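Local atomic coordinates of salicylic acid-binding protein 2 (Nicotiana tabacum, PDB entry 1XKL), a protein that hydrolyses methyl salicylate to salicylic acid and methanol, as part of the signalling that activates systemic acquired resistance in the plant. Residues H158-L163 with A236-M241; F103-M108 with I205-D210; G12-G17 with M149-K154. One frame throughout, in Å; residues are numbered along the deposited sequence.

Contact 1 (H158-L163 with A236-M241). With STH (2-amino-4H-1,3-benzoxathiin-4-ol), chain E.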
loop_
_atom_site.group_PDB
_atom_site.type_symbol
_atom_site.label_atom_id
_atom_site.label_comp_id
_atom_site.label_asym_id
_atom_site.label_seq_id
_atom_site.Cartn_x
_atom_site.Cartn_y
_atom_site.Cartn_z
ATOM N N HIS A 158 -5.403 20.474 20.527
ATOM C CA HIS A 158 -5.507 20.796 21.944
ATOM C C HIS A 158 -4.379 21.628 22.544
ATOM O O HIS A 158 -4.533 22.193 23.628
ATOM C CB HIS A 158 -5.656 19.502 22.753
ATOM C CG HIS A 158 -6.953 18.791 22.525
ATOM N ND1 HIS A 158 -7.079 17.706 21.677
ATOM C CD2 HIS A 158 -8.186 19.004 23.042
ATOM C CE1 HIS A 158 -8.330 17.287 21.685
ATOM N NE2 HIS A 158 -9.024 18.058 22.506
ATOM N N LYS A 159 -3.247 21.709 21.859
ATOM C CA LYS A 159 -2.129 22.469 22.395
ATOM C C LYS A 159 -1.697 23.644 21.532
ATOM O O LYS A 159 -1.054 24.575 22.020
ATOM C CB LYS A 159 -0.936 21.541 22.625
ATOM C CG LYS A 159 -1.217 20.393 23.583
ATOM C CD LYS A 159 -1.544 20.892 24.981
ATOM C CE LYS A 159 -1.591 19.744 25.980
ATOM N NZ LYS A 159 -1.869 20.214 27.363
ATOM N N LEU A 160 -2.060 23.620 20.257
ATOM C CA LEU A 160 -1.651 24.699 19.377
ATOM C C LEU A 160 -2.786 25.518 18.756
ATOM O O LEU A 160 -2.691 26.742 18.657
ATOM C CB LEU A 160 -0.750 24.135 18.268
ATOM C CG LEU A 160 0.559 23.421 18.653
ATOM C CD1 LEU A 160 1.453 23.298 17.415
ATOM C CD2 LEU A 160 1.281 24.192 19.727
ATOM N N TYR A 161 -3.862 24.844 18.362
ATOM C CA TYR A 161 -4.992 25.501 17.711
ATOM C C TYR A 161 -6.296 25.500 18.524
ATOM O O TYR A 161 -7.373 25.649 17.950
ATOM C CB TYR A 161 -5.264 24.815 16.361
ATOM C CG TYR A 161 -4.139 24.894 15.339
ATOM C CD1 TYR A 161 -2.901 24.291 15.575
ATOM C CD2 TYR A 161 -4.309 25.592 14.145
ATOM C CE1 TYR A 161 -1.856 24.388 14.647
ATOM C CE2 TYR A 161 -3.271 25.695 13.211
ATOM C CZ TYR A 161 -2.050 25.096 13.469
ATOM O OH TYR A 161 -1.016 25.234 12.571
ATOM N N GLN A 162 -6.212 25.361 19.846
ATOM C CA GLN A 162 -7.433 25.295 20.646
ATOM C C GLN A 162 -8.374 26.500 20.479
ATOM O O GLN A 162 -9.566 26.399 20.765
ATOM C CB GLN A 162 -7.099 25.044 22.139
ATOM C CG GLN A 162 -6.825 26.260 23.029
ATOM C CD GLN A 162 -5.415 26.794 22.919
ATOM O OE1 GLN A 162 -4.573 26.234 22.218
ATOM N NE2 GLN A 162 -5.150 27.895 23.608
ATOM N N LEU A 163 -7.846 27.621 19.998
ATOM C CA LEU A 163 -8.651 28.820 19.793
ATOM C C LEU A 163 -8.780 29.191 18.316
ATOM O O LEU A 163 -9.317 30.246 17.985
ATOM C CB LEU A 163 -8.055 30.015 20.555
ATOM C CG LEU A 163 -8.029 29.954 22.083
ATOM C CD1 LEU A 163 -7.328 31.191 22.655
ATOM C CD2 LEU A 163 -9.449 29.864 22.594
ATOM N N ALA A 236 -5.050 35.048 22.424
ATOM C CA ALA A 236 -4.472 34.299 21.317
ATOM C C ALA A 236 -3.771 33.022 21.763
ATOM O O ALA A 236 -3.084 32.995 22.794
ATOM C CB ALA A 236 -3.494 35.177 20.555
ATOM N N ASP A 237 -3.959 31.961 20.981
ATOM C CA ASP A 237 -3.308 30.699 21.265
ATOM C C ASP A 237 -1.945 30.742 20.591
ATOM O O ASP A 237 -1.506 31.804 20.154
ATOM C CB ASP A 237 -4.130 29.505 20.747
ATOM C CG ASP A 237 -4.462 29.599 19.248
ATOM O OD1 ASP A 237 -3.828 30.385 18.511
ATOM O OD2 ASP A 237 -5.351 28.854 18.819
ATOM N N HIS A 238 -1.279 29.595 20.502
ATOM C CA HIS A 238 0.042 29.538 19.889
ATOM C C HIS A 238 0.090 30.053 18.452
ATOM O O HIS A 238 1.112 30.579 18.012
ATOM C CB HIS A 238 0.578 28.107 19.913
ATOM C CG HIS A 238 2.017 28.004 19.527
ATOM N ND1 HIS A 238 3.024 28.608 20.254
ATOM C CD2 HIS A 238 2.623 27.414 18.469
ATOM C CE1 HIS A 238 4.181 28.398 19.658
ATOM N NE2 HIS A 238 3.966 27.676 18.570
HETATM N N MSE A 239 -1.007 29.905 17.721
HETATM C CA MSE A 239 -1.059 30.333 16.321
HETATM C C MSE A 239 -1.713 31.702 16.149
HETATM O O MSE A 239 -2.740 31.838 15.475
HETATM C CB MSE A 239 -1.816 29.291 15.494
HETATM C CG MSE A 239 -0.946 28.452 14.565
HETATM SE SE MSE A 239 0.502 27.531 15.457
HETATM C CE MSE A 239 -0.493 26.804 16.911
ATOM N N ALA A 240 -1.103 32.717 16.746
ATOM C CA ALA A 240 -1.635 34.070 16.683
ATOM C C ALA A 240 -1.901 34.578 15.264
ATOM O O ALA A 240 -2.856 35.322 15.054
ATOM C CB ALA A 240 -0.691 35.025 17.415
HETATM N N MSE A 241 -1.073 34.188 14.295
HETATM C CA MSE A 241 -1.261 34.663 12.921
HETATM C C MSE A 241 -2.498 34.074 12.257
HETATM O O MSE A 241 -2.885 34.491 11.161
HETATM C CB MSE A 241 -0.027 34.375 12.050
HETATM C CG MSE A 241 0.163 32.922 11.659
HETATM SE SE MSE A 241 0.892 31.855 13.112
HETATM C CE MSE A 241 2.756 32.003 12.649
HETATM C C8 STH E . 8.313 24.391 18.157
HETATM O O8 STH E . 9.631 24.062 18.223
HETATM C C1 STH E . 7.366 24.065 19.262
HETATM C C2 STH E . 5.935 24.440 19.136
HETATM C C3 STH E . 5.034 24.126 20.193
HETATM C C4 STH E . 5.495 23.432 21.355
HETATM C C5 STH E . 6.870 23.061 21.482
HETATM C C6 STH E . 7.785 23.359 20.451
HETATM C C7 STH E . 6.382 25.745 17.127
HETATM O O2 STH E . 5.446 25.136 18.001
HETATM N N7 STH E . 5.798 25.825 15.871
HETATM S S7 STH E . 7.847 25.076 17.024
HETATM O O HOH W 1 -2.220 26.953 22.250
#
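Segment 236-241, a loop running into helix 240-243, carries the charge-relay histidine His238 and lies against the end of helix 153-160 and the turn after it. Asp237 makes the direct hydrogen bond between the segments. Its CG stands in the crowded position between the backbone N and the carbonyl carbon (chi1 55°). CB of Asp237 rests beside the amide of Gln162, with NE2 of Gln162 3.4 Å from it. CG of Asp237 lies 3.4 Å from O of Leu160 and faces CB of Leu163. At the tip, OD2 of Asp237 accepts the backbone N-H of Leu163 through its anti lone pair, N to OD2 3.0 Å. OD1 faces N of Met239 in a weak bond.

Met239, a selenomethionine in this model, lies across the ring of Tyr161. Its CG sits over the face, 4.1 Å from the ring centroid. Its SE comes in obliquely, a Met-aromatic contact.

His238 has CG anti to its backbone N (chi1 -170°), so the ring runs alongside Leu160 and points the same way. CD2 of Leu160 touches CD2 of His238 at 3.7 Å. The same methyl also meets C3 of the ligand STH at 3.8 Å, and this C3 lies over one face of the imidazole. NE2 of His238 is 3.0 Å from O2 of STH. A water gives hydrogen bonds to O of Lys159 and OE1 of Gln162, and accepts a weak one from N of His238.

ND1 of His238 is bonded to Asp210 and NE2 to Ser81, the acyl-forming serine. The imidazole therefore joins acid and nucleophile, and the charge of Asp210 probably raises its basicity, consistent with its relay role.

Contact 2 (F103-M108 with I205-D210). With STH (2-amino-4H-1,3-benzoxathiin-4-ol), chain E.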
loop_
_atom_site.group_PDB
_atom_site.type_symbol
_atom_site.label_atom_id
_atom_site.label_comp_id
_atom_site.label_asym_id
_atom_site.label_seq_id
_atom_site.Cartn_x
_atom_site.Cartn_y
_atom_site.Cartn_z
ATOM N N PHE A 103 9.946 38.144 18.171
ATOM C CA PHE A 103 9.750 36.767 18.592
ATOM C C PHE A 103 8.308 36.554 19.016
ATOM O O PHE A 103 7.901 36.955 20.106
ATOM C CB PHE A 103 10.715 36.413 19.744
ATOM C CG PHE A 103 12.175 36.496 19.363
ATOM C CD1 PHE A 103 12.829 37.723 19.316
ATOM C CD2 PHE A 103 12.880 35.347 19.004
ATOM C CE1 PHE A 103 14.161 37.804 18.915
ATOM C CE2 PHE A 103 14.209 35.417 18.602
ATOM C CZ PHE A 103 14.850 36.644 18.555
ATOM N N LEU A 104 7.535 35.934 18.133
ATOM C CA LEU A 104 6.124 35.668 18.394
ATOM C C LEU A 104 5.994 34.301 19.049
ATOM O O LEU A 104 6.200 33.277 18.395
ATOM C CB LEU A 104 5.339 35.689 17.075
ATOM C CG LEU A 104 3.875 35.276 17.134
ATOM C CD1 LEU A 104 3.074 36.285 17.973
ATOM C CD2 LEU A 104 3.328 35.215 15.706
ATOM N N ALA A 105 5.659 34.294 20.339
ATOM C CA ALA A 105 5.509 33.063 21.100
ATOM C C ALA A 105 6.577 32.086 20.612
ATOM O O ALA A 105 6.300 30.926 20.325
ATOM C CB ALA A 105 4.121 32.481 20.888
ATOM N N ALA A 106 7.799 32.591 20.528
ATOM C CA ALA A 106 8.938 31.842 20.048
ATOM C C ALA A 106 9.947 31.468 21.122
ATOM O O ALA A 106 9.785 31.780 22.313
ATOM C CB ALA A 106 9.647 32.657 18.976
ATOM N N PHE A 107 10.988 30.775 20.675
ATOM C CA PHE A 107 12.091 30.401 21.538
ATOM C C PHE A 107 13.110 31.473 21.212
ATOM O O PHE A 107 13.528 31.611 20.063
ATOM C CB PHE A 107 12.646 29.024 21.173
ATOM C CG PHE A 107 11.784 27.885 21.625
ATOM C CD1 PHE A 107 11.307 26.955 20.704
ATOM C CD2 PHE A 107 11.456 27.732 22.972
ATOM C CE1 PHE A 107 10.518 25.889 21.115
ATOM C CE2 PHE A 107 10.665 26.667 23.397
ATOM C CZ PHE A 107 10.193 25.740 22.466
HETATM N N MSE A 108 13.489 32.249 22.217
HETATM C CA MSE A 108 14.452 33.324 22.038
HETATM C C MSE A 108 15.738 32.979 22.775
HETATM O O MSE A 108 15.759 32.939 24.006
HETATM C CB MSE A 108 13.853 34.627 22.581
HETATM C CG MSE A 108 14.709 35.853 22.370
HETATM SE SE MSE A 108 13.822 37.397 23.075
HETATM C CE MSE A 108 13.771 36.844 24.934
ATOM N N ILE A 205 6.478 39.100 21.436
ATOM C CA ILE A 205 5.024 39.202 21.449
ATOM C C ILE A 205 4.506 37.967 22.152
ATOM O O ILE A 205 4.668 36.841 21.673
ATOM C CB ILE A 205 4.410 39.288 20.005
ATOM C CG1 ILE A 205 4.968 40.499 19.263
ATOM C CG2 ILE A 205 2.901 39.418 20.090
ATOM C CD1 ILE A 205 4.355 40.728 17.875
ATOM N N VAL A 206 3.907 38.188 23.314
ATOM C CA VAL A 206 3.366 37.115 24.137
ATOM C C VAL A 206 1.932 36.774 23.775
ATOM O O VAL A 206 1.106 37.666 23.581
ATOM C CB VAL A 206 3.369 37.508 25.632
ATOM C CG1 VAL A 206 2.712 36.408 26.454
ATOM C CG2 VAL A 206 4.791 37.764 26.102
ATOM N N CYS A 207 1.645 35.477 23.705
ATOM C CA CYS A 207 0.307 34.987 23.405
ATOM C C CYS A 207 -0.207 34.328 24.686
ATOM O O CYS A 207 0.064 33.154 24.959
ATOM C CB CYS A 207 0.359 33.996 22.232
ATOM S SG CYS A 207 0.956 34.766 20.691
ATOM N N THR A 208 -0.941 35.124 25.469
ATOM C CA THR A 208 -1.489 34.726 26.766
ATOM C C THR A 208 -2.189 33.380 26.836
ATOM O O THR A 208 -2.148 32.719 27.871
ATOM C CB THR A 208 -2.477 35.804 27.327
ATOM O OG1 THR A 208 -3.719 35.748 26.616
ATOM C CG2 THR A 208 -1.889 37.200 27.185
ATOM N N GLU A 209 -2.826 32.957 25.753
ATOM C CA GLU A 209 -3.541 31.686 25.776
ATOM C C GLU A 209 -2.785 30.529 25.144
ATOM O O GLU A 209 -3.350 29.463 24.911
ATOM C CB GLU A 209 -4.896 31.851 25.095
ATOM C CG GLU A 209 -5.760 32.911 25.743
ATOM C CD GLU A 209 -5.993 32.631 27.212
ATOM O OE1 GLU A 209 -6.476 31.525 27.533
ATOM O OE2 GLU A 209 -5.691 33.513 28.047
ATOM N N ASP A 210 -1.503 30.736 24.885
ATOM C CA ASP A 210 -0.676 29.708 24.279
ATOM C C ASP A 210 -0.582 28.468 25.159
ATOM O O ASP A 210 -0.233 28.564 26.336
ATOM C CB ASP A 210 0.730 30.251 24.047
ATOM C CG ASP A 210 1.499 29.457 23.018
ATOM O OD1 ASP A 210 1.377 28.213 22.999
ATOM O OD2 ASP A 210 2.239 30.084 22.231
HETATM C C8 STH E . 8.313 24.391 18.157
HETATM O O8 STH E . 9.631 24.062 18.223
HETATM C C1 STH E . 7.366 24.065 19.262
HETATM C C2 STH E . 5.935 24.440 19.136
HETATM C C3 STH E . 5.034 24.126 20.193
HETATM C C4 STH E . 5.495 23.432 21.355
HETATM C C5 STH E . 6.870 23.061 21.482
HETATM C C6 STH E . 7.785 23.359 20.451
HETATM C C7 STH E . 6.382 25.745 17.127
HETATM O O2 STH E . 5.446 25.136 18.001
HETATM N N7 STH E . 5.798 25.825 15.871
HETATM S S7 STH E . 7.847 25.076 17.024
#
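Two neighbouring parallel strands of the alpha/beta hydrolase sheet, 98-104 and 202-207, meet here at their C-terminal ends, where the second leads to the charge-relay acid Asp210. Ile205 binds the residues on either side of Leu104. Its N donates to O of Phe103 at 2.9 Å, from above the carbonyl plane. Its O accepts N of Ala105 at 3.0 Å, nearly along the C=O axis and almost straight (165°). Leu104 and Ile205 put their side chains on the same face of the sheet and cross obliquely. CG of Leu104 is anti to its backbone N (chi1 173°). Its CD1 reaches CG2 of Ile205 and SG of Cys207, both at 3.8 Å.

In this fold the catalytic groups sit on loops beyond the strand ends, and both segments leave the sheet here. Ala105 has left-handed backbone angles and points CB toward segment 205-210. Cys207 starts a type I turn that ends at Asp210, closed by the bond from N of Asp210 to O of Cys207, 2.9 Å. CB of Ala105 rests 3.3 Å from OD2 of Asp210 and also touches SG of Cys207.

With OD2 of Asp210 held by His238, OD1 takes the N-H groups of Gly212 and Ile213. The carboxylate is thus buried but gripped at both oxygens, which would stabilise its negative charge. Further along, Phe107 lines the ligand pocket. O8 of STH lies at the edge of its ring, near the plane, 3.5 Å from CE1 of Phe107.

Contact 3 (G12-G17 with M149-K154). With STH (2-amino-4H-1,3-benzoxathiin-4-ol), chain E.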
loop_
_atom_site.group_PDB
_atom_site.type_symbol
_atom_site.label_atom_id
_atom_site.label_comp_id
_atom_site.label_asym_id
_atom_site.label_seq_id
_atom_site.Cartn_x
_atom_site.Cartn_y
_atom_site.Cartn_z
ATOM N N GLY A 12 7.479 28.244 12.441
ATOM C CA GLY A 12 7.983 27.380 13.486
ATOM C C GLY A 12 8.139 25.949 13.005
ATOM O O GLY A 12 8.006 25.669 11.815
ATOM N N ALA A 13 8.399 25.036 13.933
ATOM C CA ALA A 13 8.598 23.633 13.601
ATOM C C ALA A 13 7.360 22.932 13.065
ATOM O O ALA A 13 6.242 23.146 13.542
ATOM C CB ALA A 13 9.122 22.891 14.821
ATOM N N CYS A 14 7.582 22.079 12.071
ATOM C CA CYS A 14 6.512 21.315 11.449
ATOM C C CYS A 14 5.589 22.179 10.592
ATOM O O CYS A 14 4.625 21.667 10.028
ATOM C CB CYS A 14 5.687 20.582 12.513
ATOM S SG CYS A 14 6.605 19.382 13.534
ATOM N N HIS A 15 5.873 23.478 10.500
ATOM C CA HIS A 15 5.043 24.378 9.693
ATOM C C HIS A 15 5.791 24.913 8.477
ATOM O O HIS A 15 6.855 24.402 8.129
ATOM C CB HIS A 15 4.517 25.537 10.552
ATOM C CG HIS A 15 3.464 25.122 11.534
ATOM N ND1 HIS A 15 3.715 24.246 12.570
ATOM C CD2 HIS A 15 2.143 25.418 11.604
ATOM C CE1 HIS A 15 2.594 24.017 13.231
ATOM N NE2 HIS A 15 1.625 24.716 12.665
ATOM N N GLY A 16 5.227 25.924 7.820
ATOM C CA GLY A 16 5.865 26.496 6.638
ATOM C C GLY A 16 5.378 27.903 6.317
ATOM O O GLY A 16 4.577 28.466 7.057
ATOM N N GLY A 17 5.857 28.476 5.215
ATOM C CA GLY A 17 5.432 29.817 4.845
ATOM C C GLY A 17 3.920 29.945 4.800
ATOM O O GLY A 17 3.360 31.010 5.065
HETATM N N MSE A 149 10.938 15.529 15.224
HETATM C CA MSE A 149 9.718 15.848 15.957
HETATM C C MSE A 149 8.581 16.046 14.958
HETATM O O MSE A 149 8.720 16.804 14.001
HETATM C CB MSE A 149 9.924 17.126 16.781
HETATM C CG MSE A 149 8.707 17.574 17.570
HETATM SE SE MSE A 149 9.061 19.178 18.632
HETATM C CE MSE A 149 9.437 20.394 17.173
ATOM N N PHE A 150 7.466 15.357 15.174
ATOM C CA PHE A 150 6.326 15.464 14.267
ATOM C C PHE A 150 5.030 15.605 15.041
ATOM O O PHE A 150 4.547 14.646 15.645
ATOM C CB PHE A 150 6.269 14.232 13.354
ATOM C CG PHE A 150 5.182 14.287 12.306
ATOM C CD1 PHE A 150 4.901 15.467 11.631
ATOM C CD2 PHE A 150 4.467 13.140 11.970
ATOM C CE1 PHE A 150 3.922 15.510 10.634
ATOM C CE2 PHE A 150 3.485 13.171 10.972
ATOM C CZ PHE A 150 3.216 14.359 10.308
ATOM N N PHE A 151 4.473 16.813 15.035
ATOM C CA PHE A 151 3.226 17.078 15.746
ATOM C C PHE A 151 2.111 16.150 15.271
ATOM O O PHE A 151 1.992 15.867 14.081
ATOM C CB PHE A 151 2.785 18.536 15.543
ATOM C CG PHE A 151 3.766 19.552 16.057
ATOM C CD1 PHE A 151 4.622 19.239 17.112
ATOM C CD2 PHE A 151 3.811 20.831 15.514
ATOM C CE1 PHE A 151 5.507 20.189 17.618
ATOM C CE2 PHE A 151 4.692 21.789 16.012
ATOM C CZ PHE A 151 5.546 21.466 17.069
ATOM N N GLY A 152 1.310 15.672 16.216
ATOM C CA GLY A 152 0.203 14.802 15.880
ATOM C C GLY A 152 -1.064 15.636 15.845
ATOM O O GLY A 152 -1.051 16.786 16.292
ATOM N N PRO A 153 -2.175 15.096 15.324
ATOM C CA PRO A 153 -3.448 15.822 15.244
ATOM C C PRO A 153 -4.011 16.305 16.587
ATOM O O PRO A 153 -4.550 17.410 16.676
ATOM C CB PRO A 153 -4.370 14.825 14.540
ATOM C CG PRO A 153 -3.772 13.487 14.897
ATOM C CD PRO A 153 -2.305 13.750 14.741
ATOM N N LYS A 154 -3.894 15.471 17.617
ATOM C CA LYS A 154 -4.377 15.818 18.954
ATOM C C LYS A 154 -3.569 17.002 19.483
ATOM O O LYS A 154 -4.127 17.984 19.980
ATOM C CB LYS A 154 -4.209 14.627 19.911
ATOM C CG LYS A 154 -4.850 13.318 19.447
ATOM C CD LYS A 154 -6.359 13.460 19.334
ATOM C CE LYS A 154 -7.014 12.157 18.873
ATOM N NZ LYS A 154 -6.837 11.031 19.856
HETATM C C8 STH E . 8.313 24.391 18.157
HETATM O O8 STH E . 9.631 24.062 18.223
HETATM C C1 STH E . 7.366 24.065 19.262
HETATM C C2 STH E . 5.935 24.440 19.136
HETATM C C3 STH E . 5.034 24.126 20.193
HETATM C C4 STH E . 5.495 23.432 21.355
HETATM C C5 STH E . 6.870 23.061 21.482
HETATM C C6 STH E . 7.785 23.359 20.451
HETATM C C7 STH E . 6.382 25.745 17.127
HETATM O O2 STH E . 5.446 25.136 18.001
HETATM N N7 STH E . 5.798 25.825 15.871
HETATM S S7 STH E . 7.847 25.076 17.024
#
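The ring of Phe151 carries SG of Cys14 over one face, 3.8 Å from the ring centroid and almost on the normal, a Cys sulfur-aromatic contact. At its edge stands CE1 of His15, and the side chains of His15 and Phe151 cross at about a right angle. CZ of Phe151 reaches C2 of the ligand STH at 3.6 Å. The imidazole of His15 is fixed in its rotation: ND1 donates to O of Ala13 at 2.9 Å, nearly straight (169°) and in the ring plane. NE2 of His15 is bonded to the hydroxyl of Tyr161.

Gly12 to His15 form a type II turn, with Cys14 at its third position. Beside its sulfur-aromatic contact, SG of Cys14 takes a long, weak bond from N of Phe151, 3.7 Å. Met149, a selenomethionine in this model, is extended until it bends at its last torsion. Its CE presses on CB of Ala13 at 3.4 Å, a tight fit. Ala13 belongs to the salicylate site, and its N lies 3.1 Å from S7 of STH. Gly12, Ala13, Met149 and Phe151 thus form part of the pocket wall.

The contact joins the loop between strand 6-10 and helix 23-29 to the link from strand 147-150 into helix 153-160, where Phe151 also packs on Leu156 and Leu160.

In the fold
From the N terminus, residues 12-17 follow strand 6-10, the first in the chain. They meet 149-154, so contact 3 closes a loop of 131 residues. Contact 2 opens inside that loop at 103-108 and closes beyond it at 205-210, so contacts 3 and 2 cross. Contact 1 starts after contact 3 has closed, at 158-163. It ends at 236-241, past the end of contact 2, and so crosses it as well. Contacts 1 and 3 share helix 153-160 and tie its start to the loop after strand 6-10 and its end to the link between strand 229-233 and helix 240-243. Contact 2 joins adjacent strands. All three touch STH. Contacts 2 and 3 do not touch, but contact 1 touches both.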